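Local structure of conserved membrane protein (Chlamydia abortus, 6GZU) at residues A[24-27]-A[28-32]; A[91-95]-A[96-100]; A[151-154]-A[155-158]. The protein is a CE-clan cysteine-protease effector of Chlamydia that combines deubiquitinase and acetyltransferase activities and induces fragmentation of the Golgi. All coordinates share one frame; numbering follows the deposited sequence.

Contact 1: A[24-27]-A[28-32]; sequences STHL and IRLSE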
ATOM      1  N   SER A  24      -8.374   2.599   3.281  1.00 21.21           N
ATOM      2  CA  SER A  24      -8.052   3.850   2.597  1.00 21.75           C
ATOM      3  C   SER A  24      -8.328   5.061   3.477  1.00 21.16           C
ATOM      4  O   SER A  24      -7.607   6.050   3.374  1.00 21.91           O
ATOM      5  CB  SER A  24      -8.850   3.960   1.302  1.00 23.51           C
ATOM      6  OG  SER A  24      -8.374   3.010   0.369  1.00 24.03           O
ATOM      7  N   THR A  25      -9.344   4.984   4.326  1.00 21.48           N
ATOM      8  CA  THR A  25      -9.646   6.082   5.238  1.00 21.14           C
ATOM      9  C   THR A  25      -8.457   6.270   6.170  1.00 20.75           C
ATOM     10  O   THR A  25      -8.087   7.409   6.452  1.00 21.61           O
ATOM     11  CB  THR A  25     -10.935   5.780   6.040  1.00 22.94           C
ATOM     12  OG1 THR A  25     -12.034   5.778   5.126  1.00 24.61           O
ATOM     13  CG2 THR A  25     -11.256   6.840   7.128  1.00 25.63           C
ATOM     14  N   HIS A  26      -7.902   5.173   6.704  1.00 20.62           N
ATOM     15  CA  HIS A  26      -6.726   5.318   7.557  1.00 20.97           C
ATOM     16  C   HIS A  26      -5.515   5.882   6.827  1.00 20.62           C
ATOM     17  O   HIS A  26      -4.754   6.662   7.401  1.00 22.06           O
ATOM     18  CB  HIS A  26      -6.386   4.038   8.344  1.00 20.76           C
ATOM     19  CG  HIS A  26      -5.521   4.316   9.532  1.00 22.41           C
ATOM     20  ND1 HIS A  26      -5.973   5.073  10.599  1.00 24.90           N
ATOM     21  CD2 HIS A  26      -4.228   4.009   9.791  1.00 22.48           C
ATOM     22  CE1 HIS A  26      -4.996   5.181  11.486  1.00 25.50           C
ATOM     23  NE2 HIS A  26      -3.922   4.563  11.006  1.00 24.13           N
ATOM     24  N   LEU A  27      -5.303   5.470   5.583  1.00 20.13           N
ATOM     25  CA  LEU A  27      -4.220   6.053   4.781  1.00 19.57           C
ATOM     26  C   LEU A  27      -4.404   7.553   4.621  1.00 20.89           C
ATOM     27  O   LEU A  27      -3.454   8.319   4.805  1.00 21.56           O
ATOM     28  CB  LEU A  27      -4.066   5.328   3.436  1.00 21.78           C
ATOM     29  CG  LEU A  27      -3.299   4.000   3.472  1.00 23.89           C
ATOM     30  CD1 LEU A  27      -3.562   3.032   4.560  1.00 29.46           C
ATOM     31  CD2 LEU A  27      -3.477   3.355   2.070  1.00 27.20           C
ATOM     32  N   ILE A  28      -5.630   8.008   4.354  1.00 21.42           N
ATOM     33  CA  ILE A  28      -5.888   9.433   4.237  1.00 22.23           C
ATOM     34  C   ILE A  28      -5.640  10.138   5.580  1.00 21.55           C
ATOM     35  O   ILE A  28      -5.036  11.230   5.628  1.00 22.23           O
ATOM     36  CB  ILE A  28      -7.346   9.717   3.742  1.00 22.06           C
ATOM     37  CG1 ILE A  28      -7.512   9.313   2.268  1.00 22.85           C
ATOM     38  CG2 ILE A  28      -7.758  11.206   3.936  1.00 22.07           C
ATOM     39  CD1 ILE A  28      -6.619  10.140   1.283  1.00 21.63           C
ATOM     40  N   ARG A  29      -6.113   9.538   6.674  1.00 22.40           N
ATOM     41  CA  ARG A  29      -5.816  10.057   8.013  1.00 23.15           C
ATOM     42  C   ARG A  29      -4.289  10.220   8.203  1.00 23.38           C
ATOM     43  O   ARG A  29      -3.816  11.286   8.608  1.00 23.30           O
ATOM     44  CB  ARG A  29      -6.404   9.107   9.043  1.00 25.30           C
ATOM     45  CG  ARG A  29      -6.230   9.448  10.481  1.00 28.27           C
ATOM     46  CD  ARG A  29      -6.938   8.369  11.344  1.00 28.03           C
ATOM     47  NE  ARG A  29      -8.390   8.364  11.236  1.00 28.81           N
ATOM     48  CZ  ARG A  29      -9.170   7.371  10.791  1.00 29.00           C
ATOM     49  NH1 ARG A  29      -8.671   6.203  10.369  1.00 27.51           N
ATOM     50  NH2 ARG A  29     -10.491   7.569  10.745  1.00 32.18           N
ATOM     51  N   LEU A  30      -3.530   9.183   7.861  1.00 22.24           N
ATOM     52  CA  LEU A  30      -2.071   9.249   7.950  1.00 21.64           C
ATOM     53  C   LEU A  30      -1.476  10.301   7.040  1.00 22.62           C
ATOM     54  O   LEU A  30      -0.494  10.950   7.409  1.00 24.09           O
ATOM     55  CB  LEU A  30      -1.445   7.873   7.661  1.00 22.19           C
ATOM     56  CG  LEU A  30      -1.691   6.904   8.808  1.00 22.28           C
ATOM     57  CD1 LEU A  30      -1.260   5.507   8.372  1.00 21.81           C
ATOM     58  CD2 LEU A  30      -0.964   7.329  10.055  1.00 23.63           C
ATOM     59  N   SER A  31      -2.065  10.500   5.864  1.00 21.60           N
ATOM     60  CA  SER A  31      -1.533  11.493   4.927  1.00 22.02           C
ATOM     61  C   SER A  31      -1.687  12.897   5.463  1.00 23.30           C
ATOM     62  O   SER A  31      -0.972  13.785   5.020  1.00 24.54           O
ATOM     63  CB  SER A  31      -2.194  11.379   3.544  1.00 23.68           C
ATOM     64  OG  SER A  31      -3.475  12.004   3.548  1.00 25.09           O
ATOM     65  N   GLU A  32      -2.583  13.119   6.427  1.00 22.50           N
ATOM     66  CA  GLU A  32      -2.752  14.435   7.022  1.00 24.46           C
ATOM     67  C   GLU A  32      -1.639  14.695   8.027  1.00 26.81           C
ATOM     68  O   GLU A  32      -1.273  15.839   8.284  1.00 30.62           O
ATOM     69  CB  GLU A  32      -4.135  14.580   7.691  1.00 25.11           C
ATOM     70  CG  GLU A  32      -5.242  14.493   6.672  1.00 26.68           C
ATOM     71  CD  GLU A  32      -6.594  14.930   7.183  1.00 27.45           C
ATOM     72  OE1 GLU A  32      -6.829  15.028   8.431  1.00 27.47           O
ATOM     73  OE2 GLU A  32      -7.436  15.176   6.294  1.00 28.43           O
TER
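Arg29 reaches back along its helix to His26, one turn earlier. Its CB rests on backbone oxygens, 3.4 Å from His26 O and 3.5 Å from Thr25 O. From there the chain runs extended through CG, which lies trans to the backbone N (chi1 -180°), and Arg29 CD passes beside the imidazole, 3.5 Å from His26 ND1. A bend at chi3 (-68°) then turns the guanidinium back, and Arg29 NH1 donates to His26 ND1 at 2.9 Å. The bond lies close to both planes, although ring and guanidinium are turned 41° apart. Arg29 NE bonds Arg245 O, while Arg29 NH2 ends 3.8 Å from Thr25 CG2. With NE2 bonded to Asp213 of helix 204-217, His26 is held at both nitrogens, which fixes the rotation of its ring. On another side of the imidazole Leu30 CD1 lies 3.6 Å from His26 CD2, and Leu27 and Leu30 pack on Leu212. Beneath the side chains run successive i to i+4 backbone bonds, from Ile28 N to Ser24 O through Ser31 N to Leu27 O. This is an alpha helix, 20-33, stapled along one side by an i, i+3 His-Arg pair and laid on helix 204-217 through His26, Leu27 and Leu30.

Contact 2: A[91-95]-A[96-100]; sequences ADRDC and QNFRI. With ZN (zinc ion), chain C.
The zinc site of the protein takes one of its four ligands from the type I beta turn Asp94-Asn97, and the contact is made by that turn and by the residues flanking it, Arg93 and Phe98. Cys95, at the second position, binds the zinc ion through SG at 2.2 Å. Its thiolate sulfur stands between the backbone N and the carbonyl carbon (chi1 61°). His60 NE2, Cys78 SG and His80 ND1 complete the Cys2His2 set, so the metal ties this turn to distant parts of the chain.

One backbone bond closes the turn and a side-chain bond braces it. Asn97 N donates to Asp94 O at 2.9 Å, the i to i+3 bond of a beta turn. The carboxylate of Asp94 folds over the same peptides: its CG lies trans to the backbone N (chi1 172°), and OD1 receives Gln96 N at 3.1 Å, with the donor well above the carboxylate plane. An Asx turn thus overlaps the beta turn, the aspartate accepting from the amide two residues on. Asp94 OD2 lies 3.7 Å from Asn97 CB, while Gln96 CB lies beside Asp94 OD1.

Beyond the turn the buried ring of Phe98 swings back underneath it. Cys95 O comes to the ring edge, near its plane, 3.5 Å from Phe98 CD2, and Phe98 CE2 is equally near Asp94 O. At the far end of the ring, Phe98 CE1 sits over one face of the Arg93 guanidinium, 3.5 Å from Arg93 NH2, with the two planes 73° apart. Bends at chi2 and chi3 curl the arginine into that position, where NH2 also makes a weak hydrogen bond to Ser35 O. From here Arg99 and Ile100 carry the chain into strand 100-107, pairing with Asp36 and Phe38.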
ATOM      1  N   ALA A  91      -6.262  16.016  -6.159  1.00 32.20           N
ATOM      2  CA  ALA A  91      -6.720  17.140  -6.984  1.00 34.24           C
ATOM      3  C   ALA A  91      -5.989  18.458  -6.662  1.00 36.52           C
ATOM      4  O   ALA A  91      -5.685  19.252  -7.561  1.00 39.17           O
ATOM      5  CB  ALA A  91      -8.230  17.325  -6.863  1.00 35.07           C
ATOM      6  N   ASP A  92      -5.672  18.675  -5.385  1.00 37.82           N
ATOM      7  CA  ASP A  92      -4.973  19.884  -4.939  1.00 41.22           C
ATOM      8  C   ASP A  92      -3.530  19.644  -4.439  1.00 44.10           C
ATOM      9  O   ASP A  92      -2.958  20.519  -3.779  1.00 46.78           O
ATOM     10  CB  ASP A  92      -5.780  20.566  -3.825  1.00 41.39           C
ATOM     11  N   ARG A  93      -2.937  18.488  -4.745  1.00 43.34           N
ATOM     12  CA  ARG A  93      -1.539  18.205  -4.381  1.00 41.70           C
ATOM     13  C   ARG A  93      -0.632  18.163  -5.612  1.00 39.76           C
ATOM     14  O   ARG A  93      -1.064  17.868  -6.726  1.00 38.95           O
ATOM     15  CB  ARG A  93      -1.340  16.811  -3.733  1.00 42.37           C
ATOM     16  CG  ARG A  93      -2.319  16.326  -2.686  1.00 42.67           C
ATOM     17  CD  ARG A  93      -2.141  17.002  -1.357  1.00 40.71           C
ATOM     18  NE  ARG A  93      -0.812  16.934  -0.753  1.00 38.82           N
ATOM     19  CZ  ARG A  93      -0.410  15.999   0.109  1.00 36.77           C
ATOM     20  NH1 ARG A  93      -1.204  14.982   0.445  1.00 35.65           N
ATOM     21  NH2 ARG A  93       0.802  16.078   0.640  1.00 36.05           N
ATOM     22  N   ASP A  94       0.654  18.363  -5.383  1.00 39.72           N
ATOM     23  CA  ASP A  94       1.631  18.037  -6.408  1.00 40.04           C
ATOM     24  C   ASP A  94       1.986  16.563  -6.321  1.00 39.42           C
ATOM     25  O   ASP A  94       2.734  16.137  -5.413  1.00 41.44           O
ATOM     26  CB  ASP A  94       2.884  18.882  -6.231  1.00 42.94           C
ATOM     27  CG  ASP A  94       3.991  18.453  -7.148  1.00 46.36           C
ATOM     28  OD1 ASP A  94       3.721  17.731  -8.140  1.00 46.60           O
ATOM     29  OD2 ASP A  94       5.138  18.857  -6.888  1.00 49.19           O
ATOM     30  N   CYS A  95       1.489  15.806  -7.303  1.00 35.55           N
ATOM     31  CA  CYS A  95       1.538  14.336  -7.257  1.00 35.26           C
ATOM     32  C   CYS A  95       2.945  13.824  -7.345  1.00 36.97           C
ATOM     33  O   CYS A  95       3.192  12.627  -7.114  1.00 38.69           O
ATOM     34  CB  CYS A  95       0.691  13.745  -8.379  1.00 34.60           C
ATOM     35  SG  CYS A  95       1.232  14.189  -9.994  1.00 37.93           S
ATOM     36  N   GLN A  96       3.879  14.709  -7.680  1.00 40.39           N
ATOM     37  CA  GLN A  96       5.299  14.340  -7.733  1.00 45.51           C
ATOM     38  C   GLN A  96       5.990  14.376  -6.369  1.00 44.99           C
ATOM     39  O   GLN A  96       6.940  13.631  -6.140  1.00 48.00           O
ATOM     40  CB  GLN A  96       6.052  15.252  -8.710  1.00 50.66           C
ATOM     41  CG  GLN A  96       5.631  15.091 -10.156  1.00 54.08           C
ATOM     42  CD  GLN A  96       5.635  16.413 -10.928  1.00 57.17           C
ATOM     43  OE1 GLN A  96       4.709  16.706 -11.693  1.00 58.46           O
ATOM     44  NE2 GLN A  96       6.680  17.221 -10.726  1.00 58.24           N
ATOM     45  N   ASN A  97       5.489  15.215  -5.462  1.00 41.98           N
ATOM     46  CA  ASN A  97       6.209  15.598  -4.248  1.00 42.41           C
ATOM     47  C   ASN A  97       6.187  14.601  -3.055  1.00 39.87           C
ATOM     48  O   ASN A  97       6.313  14.964  -1.877  1.00 45.12           O
ATOM     49  CB  ASN A  97       5.654  16.948  -3.784  1.00 47.53           C
ATOM     50  CG  ASN A  97       6.607  17.672  -2.875  1.00 53.28           C
ATOM     51  OD1 ASN A  97       7.809  17.378  -2.874  1.00 56.69           O
ATOM     52  ND2 ASN A  97       6.090  18.632  -2.094  1.00 54.29           N
ATOM     53  N   PHE A  98       6.033  13.334  -3.341  1.00 31.91           N
ATOM     54  CA  PHE A  98       5.905  12.368  -2.255  1.00 26.58           C
ATOM     55  C   PHE A  98       7.158  11.510  -2.100  1.00 24.97           C
ATOM     56  O   PHE A  98       7.934  11.357  -3.076  1.00 27.28           O
ATOM     57  CB  PHE A  98       4.696  11.481  -2.521  1.00 25.62           C
ATOM     58  CG  PHE A  98       3.409  12.226  -2.506  1.00 25.19           C
ATOM     59  CD1 PHE A  98       2.829  12.549  -1.289  1.00 24.37           C
ATOM     60  CD2 PHE A  98       2.770  12.595  -3.678  1.00 27.48           C
ATOM     61  CE1 PHE A  98       1.637  13.234  -1.230  1.00 24.85           C
ATOM     62  CE2 PHE A  98       1.565  13.311  -3.621  1.00 28.59           C
ATOM     63  CZ  PHE A  98       0.994  13.589  -2.379  1.00 28.16           C
ATOM     64  N   ARG A  99       7.321  10.866  -0.929  1.00 24.54           N
ATOM     65  CA  ARG A  99       8.498  10.026  -0.683  1.00 25.45           C
ATOM     66  C   ARG A  99       8.193   8.596  -0.294  1.00 22.32           C
ATOM     67  O   ARG A  99       9.011   7.687  -0.497  1.00 24.03           O
ATOM     68  CB  ARG A  99       9.333  10.626   0.444  1.00 29.07           C
ATOM     69  CG  ARG A  99       9.790  12.034   0.153  1.00 31.51           C
ATOM     70  CD  ARG A  99      10.512  12.121  -1.213  1.00 34.32           C
ATOM     71  NE  ARG A  99      11.834  11.478  -1.196  1.00 35.81           N
ATOM     72  CZ  ARG A  99      12.593  11.319  -2.280  1.00 37.48           C
ATOM     73  NH1 ARG A  99      12.113  11.711  -3.456  1.00 38.72           N
ATOM     74  NH2 ARG A  99      13.823  10.782  -2.197  1.00 36.60           N
ATOM     75  N   ILE A 100       7.013   8.369   0.268  1.00 21.98           N
ATOM     76  CA  ILE A 100       6.619   7.059   0.748  1.00 21.45           C
ATOM     77  C   ILE A 100       5.284   6.734   0.094  1.00 20.93           C
ATOM     78  O   ILE A 100       4.318   7.542   0.180  1.00 21.60           O
ATOM     79  CB  ILE A 100       6.497   7.022   2.287  1.00 22.25           C
ATOM     80  CG1 ILE A 100       7.836   7.403   2.925  1.00 23.92           C
ATOM     81  CG2 ILE A 100       5.988   5.621   2.730  1.00 21.38           C
ATOM     82  CD1 ILE A 100       7.834   7.491   4.399  1.00 27.24           C
TER
HETATM   83 ZN    ZN C 402       0.940  12.416 -11.295  1.00 35.40          ZN

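Contact 3: A[151-154]-A[155-158]; sequences DSLA and NFIN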
ATOM      1  N   ASP A 151       2.652  -8.537   5.707  1.00 18.76           N
ATOM      2  CA  ASP A 151       1.571  -9.515   5.734  1.00 19.61           C
ATOM      3  C   ASP A 151       1.474  -9.985   7.163  1.00 17.99           C
ATOM      4  O   ASP A 151       2.411 -10.634   7.675  1.00 19.08           O
ATOM      5  CB  ASP A 151       1.938 -10.680   4.827  1.00 20.34           C
ATOM      6  CG  ASP A 151       0.921 -11.799   4.869  1.00 21.07           C
ATOM      7  OD1 ASP A 151      -0.141 -11.639   5.509  1.00 22.65           O
ATOM      8  OD2 ASP A 151       1.193 -12.835   4.276  1.00 23.29           O
ATOM      9  N   SER A 152       0.359  -9.667   7.831  1.00 20.02           N
ATOM     10  CA  SER A 152       0.162 -10.083   9.212  1.00 21.53           C
ATOM     11  C   SER A 152       0.095 -11.591   9.363  1.00 21.94           C
ATOM     12  O   SER A 152       0.257 -12.094  10.487  1.00 23.81           O
ATOM     13  CB  SER A 152      -1.098  -9.443   9.831  1.00 23.18           C
ATOM     14  OG  SER A 152      -2.237  -9.515   8.961  1.00 24.32           O
ATOM     15  N   LEU A 153      -0.113 -12.328   8.263  1.00 20.29           N
ATOM     16  CA  LEU A 153      -0.079 -13.788   8.324  1.00 21.19           C
ATOM     17  C   LEU A 153       1.256 -14.360   7.800  1.00 20.81           C
ATOM     18  O   LEU A 153       1.363 -15.595   7.618  1.00 22.65           O
ATOM     19  CB  LEU A 153      -1.260 -14.353   7.549  1.00 21.80           C
ATOM     20  CG  LEU A 153      -2.599 -14.205   8.279  1.00 23.21           C
ATOM     21  CD1 LEU A 153      -3.766 -14.732   7.460  1.00 23.16           C
ATOM     22  CD2 LEU A 153      -2.589 -14.920   9.652  1.00 25.56           C
ATOM     23  N   ALA A 154       2.244 -13.454   7.573  1.00 20.79           N
ATOM     24  CA  ALA A 154       3.630 -13.744   7.130  1.00 21.15           C
ATOM     25  C   ALA A 154       3.755 -14.304   5.741  1.00 23.04           C
ATOM     26  O   ALA A 154       4.481 -13.734   4.911  1.00 24.52           O
ATOM     27  CB  ALA A 154       4.339 -14.702   8.133  1.00 21.27           C
ATOM     28  N   ASN A 155       3.141 -15.454   5.475  1.00 24.57           N
ATOM     29  CA  ASN A 155       3.314 -16.106   4.173  0.69 26.09           C
ATOM     30  C   ASN A 155       2.025 -16.520   3.511  1.00 24.44           C
ATOM     31  O   ASN A 155       1.965 -17.531   2.861  1.00 26.92           O
ATOM     32  CB  ASN A 155       4.292 -17.269   4.228  0.69 31.53           C
ATOM     33  CG  ASN A 155       5.689 -16.793   4.313  0.69 33.57           C
ATOM     34  OD1 ASN A 155       6.294 -16.325   3.297  0.69 36.70           O
ATOM     35  ND2 ASN A 155       6.224 -16.835   5.519  0.69 33.58           N
ATOM     36  N   PHE A 156       0.990 -15.724   3.704  1.00 22.39           N
ATOM     37  CA  PHE A 156      -0.272 -16.017   3.052  1.00 23.00           C
ATOM     38  C   PHE A 156      -0.185 -16.039   1.529  1.00 23.29           C
ATOM     39  O   PHE A 156      -0.830 -16.878   0.893  1.00 26.76           O
ATOM     40  CB  PHE A 156      -1.302 -14.993   3.477  1.00 22.61           C
ATOM     41  CG  PHE A 156      -2.719 -15.336   3.071  1.00 23.06           C
ATOM     42  CD1 PHE A 156      -3.200 -14.960   1.812  1.00 24.62           C
ATOM     43  CD2 PHE A 156      -3.579 -16.008   3.925  1.00 22.49           C
ATOM     44  CE1 PHE A 156      -4.489 -15.236   1.409  1.00 24.47           C
ATOM     45  CE2 PHE A 156      -4.860 -16.287   3.525  1.00 22.47           C
ATOM     46  CZ  PHE A 156      -5.332 -15.929   2.267  1.00 23.10           C
ATOM     47  N   ILE A 157       0.592 -15.125   0.940  1.00 22.29           N
ATOM     48  CA  ILE A 157       0.732 -15.115  -0.492  1.00 23.05           C
ATOM     49  C   ILE A 157       1.919 -15.980  -0.924  1.00 24.34           C
ATOM     50  O   ILE A 157       3.048 -15.813  -0.428  1.00 23.95           O
ATOM     51  CB  ILE A 157       0.947 -13.687  -1.047  1.00 21.23           C
ATOM     52  CG1 ILE A 157      -0.087 -12.715  -0.455  1.00 21.49           C
ATOM     53  CG2 ILE A 157       0.891 -13.699  -2.595  1.00 22.14           C
ATOM     54  CD1 ILE A 157       0.000 -11.328  -1.135  1.00 21.61           C
ATOM     55  N   ASN A 158       1.679 -16.940  -1.812  1.00 22.81           N
ATOM     56  CA  ASN A 158       2.775 -17.792  -2.246  1.00 24.87           C
ATOM     57  C   ASN A 158       3.940 -16.966  -2.757  1.00 24.35           C
ATOM     58  O   ASN A 158       3.735 -15.978  -3.479  1.00 23.97           O
ATOM     59  CB  ASN A 158       2.334 -18.719  -3.360  1.00 26.78           C
ATOM     60  CG  ASN A 158       3.273 -19.881  -3.530  1.00 32.19           C
ATOM     61  OD1 ASN A 158       4.389 -19.759  -4.028  1.00 32.15           O
ATOM     62  ND2 ASN A 158       2.827 -21.029  -3.065  1.00 35.45           N
TER
HETATM   63  O   HOH W   1       2.505 -13.281   2.017  1.00 20.97           O
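Phe156 lies alongside Leu153, the two side chains pointing the same way, with Leu153 CD1 3.8 Å from Phe156 CD2. The ring leads on from there to His134, whose imidazole it meets with planes about 30° apart, and to His107 and Pro109.

Beneath this pair the carboxylate of Asp151 gathers the backbone of the loop. Asp151 OD2 accepts Phe156 N at 3.0 Å, the donor coming nearly in line with the C-O bond, and Phe156 CB lies 3.4 Å from the same oxygen. A water adds a second grip: it donates to Asp151 OD2 at 2.7 Å and accepts from Ile157 N at 2.9 Å, so successive amides are tied to one carboxylate oxygen, the first directly and the next through the water. The CG of Asp151, trans to the backbone N (chi1 176°), brings the group across the loop.

OD1 turns to the other part of the loop. Asp151 OD1 accepts Leu153 N at 2.8 Å from above the carboxylate plane, an Asx turn laid over the type I beta turn Asp151-Ala154, and it also bonds His134 NE2. With Cys204 and His134, Asp151 has the geometry of the Cys-His-Asp triad expected of a Ulp1-type cysteine protease, so the loop bonds probably position the acid of a catalytic triad.

Ala154, with positive phi (67°), is the centre of a classic gamma turn, closed by Asn155 N donating to Leu153 O at 2.8 Å. Farther on, Asn158 OD1 caps Arg160 N as helix 159-174 begins.

Overall arrangement
From the N terminus the chain first meets contact 1, within helix 20-33, then contact 2 in the loop between strands 68-69 and 100-107, and finally contact 3 between strand 146-150 and helix 159-174. Each is a local turn or helical segment, and they follow in series, without nesting or crossing. Contacts 1 and 2 are neighbours, their centres about 14 Å apart, whereas contact 3 lies across the chain's centre, its centre about 30 Å from that of contact 2. Strand 100-107, which leaves contact 2, belongs to the central mixed sheet that also supplies strand 146-150 before contact 3. Helix 204-217 bears on both contact 1 and contact 3.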